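Local atomic coordinates of putative fusidic acid resistance protein (PDB entry 2YB5), a protein that probably confers resistance to the antibiotic fusidic acid by binding elongation factor G and helping to clear it from stalled ribosomes. Residues A[28-31]-A[32-35]; A[135-138]-A[139-143]. All blocks are in the same frame, centred on the assembly; numbering follows the deposited sequence.

Contact 1: A[28-31]-A[32-35]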
# COMPACT_ATOMS: atom_id res chain seq x y z
N THR A 28 -26.84 -4.62 -4.12
CA THR A 28 -27.85 -4.62 -5.17
C THR A 28 -28.55 -5.97 -5.08
O THR A 28 -27.92 -7.02 -5.25
CB THR A 28 -27.25 -4.40 -6.59
OG1 THR A 28 -28.18 -3.68 -7.40
CG2 THR A 28 -26.93 -5.73 -7.28
N ASN A 29 -29.84 -5.96 -4.77
CA ASN A 29 -30.56 -7.19 -4.47
C ASN A 29 -30.97 -7.90 -5.76
O ASN A 29 -32.16 -8.15 -6.00
CB ASN A 29 -31.76 -6.89 -3.56
CG ASN A 29 -31.35 -6.18 -2.27
OD1 ASN A 29 -30.25 -6.39 -1.75
ND2 ASN A 29 -32.23 -5.32 -1.75
N ASP A 30 -29.97 -8.22 -6.58
CA ASP A 30 -30.22 -8.76 -7.91
C ASP A 30 -28.98 -9.45 -8.47
O ASP A 30 -28.45 -9.07 -9.52
CB ASP A 30 -30.69 -7.64 -8.85
CG ASP A 30 -31.09 -8.15 -10.22
OD1 ASP A 30 -31.57 -9.30 -10.32
OD2 ASP A 30 -30.93 -7.39 -11.19
N MET A 31 -28.53 -10.49 -7.77
CA MET A 31 -27.31 -11.21 -8.16
C MET A 31 -27.42 -11.94 -9.49
O MET A 31 -26.41 -12.29 -10.10
CB MET A 31 -26.89 -12.20 -7.06
CG MET A 31 -26.07 -11.57 -5.93
SD MET A 31 -24.60 -10.72 -6.52
CE MET A 31 -25.20 -9.06 -6.73
N ASN A 32 -28.65 -12.17 -9.95
CA ASN A 32 -28.88 -12.70 -11.28
C ASN A 32 -28.22 -11.85 -12.36
O ASN A 32 -27.55 -12.37 -13.24
CB ASN A 32 -30.37 -12.81 -11.55
CG ASN A 32 -30.67 -13.56 -12.83
OD1 ASN A 32 -29.89 -14.43 -13.25
ND2 ASN A 32 -31.81 -13.23 -13.46
N SER A 33 -28.42 -10.53 -12.29
CA SER A 33 -27.81 -9.59 -13.24
C SER A 33 -26.31 -9.39 -13.01
O SER A 33 -25.58 -9.02 -13.93
CB SER A 33 -28.52 -8.24 -13.18
OG SER A 33 -29.90 -8.39 -13.47
N HIS A 34 -25.85 -9.65 -11.79
CA HIS A 34 -24.47 -9.40 -11.40
C HIS A 34 -23.65 -10.69 -11.21
O HIS A 34 -22.63 -10.67 -10.53
CB HIS A 34 -24.45 -8.60 -10.09
CG HIS A 34 -25.01 -7.21 -10.20
ND1 HIS A 34 -26.36 -6.97 -10.34
CD2 HIS A 34 -24.40 -6.00 -10.18
CE1 HIS A 34 -26.56 -5.66 -10.41
NE2 HIS A 34 -25.39 -5.05 -10.31
N LYS A 35 -24.10 -11.80 -11.79
CA LYS A 35 -23.41 -13.08 -11.60
C LYS A 35 -22.01 -13.04 -12.23
O LYS A 35 -21.05 -13.48 -11.61
CB LYS A 35 -24.21 -14.23 -12.20
CG LYS A 35 -23.65 -15.62 -11.89
CD LYS A 35 -22.61 -16.11 -12.91
CE LYS A 35 -23.18 -16.31 -14.31
NZ LYS A 35 -24.36 -17.19 -14.33

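Contact 2: A[135-138]-A[139-143]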
# COMPACT_ATOMS: atom_id res chain seq x y z
N TYR A 135 11.84 1.66 0.21
CA TYR A 135 11.12 0.56 -0.42
C TYR A 135 12.10 -0.44 -1.03
O TYR A 135 13.31 -0.18 -1.14
CB TYR A 135 10.16 1.09 -1.50
CG TYR A 135 10.87 1.85 -2.60
CD1 TYR A 135 11.36 1.19 -3.72
CD2 TYR A 135 11.08 3.23 -2.51
CE1 TYR A 135 12.02 1.87 -4.73
CE2 TYR A 135 11.76 3.91 -3.50
CZ TYR A 135 12.22 3.22 -4.61
OH TYR A 135 12.89 3.86 -5.61
N LYS A 136 11.57 -1.59 -1.43
CA LYS A 136 12.31 -2.59 -2.19
C LYS A 136 12.00 -2.42 -3.67
O LYS A 136 10.84 -2.25 -4.05
CB LYS A 136 11.89 -4.00 -1.77
CG LYS A 136 12.32 -4.40 -0.38
CD LYS A 136 13.81 -4.67 -0.28
CE LYS A 136 14.16 -5.44 0.98
NZ LYS A 136 13.94 -6.92 0.83
N ASN A 137 13.03 -2.48 -4.52
CA ASN A 137 12.85 -2.37 -5.96
C ASN A 137 12.52 -3.72 -6.61
O ASN A 137 12.40 -4.74 -5.93
CB ASN A 137 14.07 -1.70 -6.64
CG ASN A 137 15.33 -2.52 -6.50
OD1 ASN A 137 15.28 -3.73 -6.30
ND2 ASN A 137 16.48 -1.86 -6.63
N LEU A 138 12.35 -3.71 -7.93
CA LEU A 138 12.08 -4.93 -8.70
C LEU A 138 13.10 -6.05 -8.50
O LEU A 138 12.75 -7.22 -8.68
CB LEU A 138 11.95 -4.59 -10.20
CG LEU A 138 10.54 -4.22 -10.65
CD1 LEU A 138 10.49 -3.01 -11.61
CD2 LEU A 138 9.85 -5.42 -11.29
N ASP A 139 14.33 -5.72 -8.10
CA ASP A 139 15.37 -6.71 -7.79
C ASP A 139 15.41 -7.10 -6.30
O ASP A 139 16.41 -7.65 -5.83
CB ASP A 139 16.76 -6.17 -8.16
CG ASP A 139 16.90 -5.83 -9.62
OD1 ASP A 139 16.41 -6.60 -10.48
OD2 ASP A 139 17.51 -4.77 -9.91
N ASP A 140 14.34 -6.79 -5.57
CA ASP A 140 14.25 -7.07 -4.13
C ASP A 140 15.39 -6.44 -3.32
O ASP A 140 15.87 -7.03 -2.36
CB ASP A 140 14.18 -8.59 -3.87
CG ASP A 140 13.97 -8.93 -2.40
OD1 ASP A 140 13.17 -8.24 -1.73
OD2 ASP A 140 14.61 -9.88 -1.89
N LYS A 141 15.81 -5.23 -3.70
CA LYS A 141 16.78 -4.50 -2.87
C LYS A 141 16.29 -3.11 -2.51
O LYS A 141 15.44 -2.52 -3.20
CB LYS A 141 18.18 -4.46 -3.50
CG LYS A 141 18.27 -3.92 -4.90
CD LYS A 141 19.62 -4.30 -5.54
CE LYS A 141 19.67 -3.92 -7.02
NZ LYS A 141 19.38 -2.48 -7.26
N PHE A 142 16.86 -2.59 -1.42
CA PHE A 142 16.40 -1.35 -0.84
C PHE A 142 16.81 -0.17 -1.70
O PHE A 142 17.95 -0.09 -2.16
CB PHE A 142 16.95 -1.16 0.58
CG PHE A 142 16.27 -2.00 1.63
CD1 PHE A 142 14.90 -1.90 1.84
CD2 PHE A 142 17.02 -2.84 2.45
CE1 PHE A 142 14.27 -2.67 2.83
CE2 PHE A 142 16.41 -3.60 3.44
CZ PHE A 142 15.02 -3.52 3.63
N GLU A 143 15.85 0.71 -1.95
CA GLU A 143 16.11 2.02 -2.50
C GLU A 143 15.45 3.03 -1.57
O GLU A 143 14.62 2.67 -0.74
CB GLU A 143 15.53 2.15 -3.91
CG GLU A 143 16.41 1.53 -4.98
CD GLU A 143 15.76 1.51 -6.35
OE1 GLU A 143 14.64 2.04 -6.49
OE2 GLU A 143 16.39 0.94 -7.27

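Contact 1: A[28-31]-A[32-35]
D30 and H34 meet side chain to backbone in the loop between helix 9-27 and helix 35-50. The H34 ring donates from ND1 to D30 O at 3.1 Å. The bond is fairly straight, with 155° at the hydrogen. ND1 sits above the D30 carbonyl plane, and the oxygen lies a little out of the ring plane. H34 holds CG beside its own backbone N (chi1 -66°), which swings the imidazole back over the preceding residues. D30 O also takes two weak bonds, from S33 N at 3.1 Å and H34 N at 3.5 Å. The D30 carboxylate turns to S33 instead. D30 CG is anti to the backbone N (chi1 -175°), and OD2 receives S33 OG at 2.7 Å. The hydroxyl arrives from above the carboxylate plane. The M31 side chain is bent twice and crosses H34 at about a right angle. Its methyl CE reaches H34 CB at 3.5 Å and approaches the ring obliquely. The T28 methyl comes from the opposite direction over one ring face, but the modelled spacing there is too tight to trust. M31 and H34 also touch L25 of helix 9-27, and M31 reaches Y26. H34 occupies the N-cap position, so the contact lies at the start of helix 35-50. The chemistry implies that ND1 carries a proton. D30 OD2 lies 4.7 Å from H34 ND1, and its negative charge may favour the protonated imidazole. The three bonds to D30 O, two of them weak, should restrain the rotation of its peptide.

Contact 2: A[135-138]-A[139-143]
N137 places CG between its backbone N and carbonyl carbon (chi1 64°), which aims its amide across the tip of a beta hairpin at K141 and E143. Y135 uses the same first torsion (chi1 60°), bringing its hydroxyl to E143 OE1. The hairpin joins strands 130-136 and 142-149 in the C-terminal zinc-finger region. A type I turn runs from N137 to D140, and D140 takes a left-handed backbone conformation. D140 N bonds N137 O at 2.8 Å, and N137 N bonds K141 O at 2.7 Å. This is the 3:5 hairpin pattern with a G1 bulge. N137 OD1 receives K141 N at 3.0 Å and, weakly, D139 N. On one sheet face the E143 carboxylate has two partners. Y135 OH donates to the anti lone pair of OE1 at 2.7 Å. N137 ND2 points within its own amide plane, meeting OE2 from above the carboxylate at 2.9 Å. On the other face K136 crosses the F142 ring, which P90 and helix 92-98 also touch. Its CE lies 3.5 Å from the F142 ring centroid, over the face. K136 NZ, also over that face in a cation-pi contact, forms a salt bridge with D140 OD1 at 3.0 Å, from above the carboxylate plane.

In the fold
From the N terminus, helix 9-27 leads into contact 1. Residues 28-35 close the short loop that returns the chain into helix 35-50, within the N-terminal elongation factor G-binding region. The chain then runs through the remaining N-terminal helices and helix 92-98 to the antiparallel sheet. Contact 2, residues 135-143, turns strand 130-136 into strand 142-149, two neighbouring strands of that sheet. Y135 faces helix 204-214 near the C terminus, where K136 O also bonds Y208. The two loops follow in series and neither nest nor cross. The centres of contact 1 and contact 2 are about 43 Å apart, on opposite sides of the chain's centre.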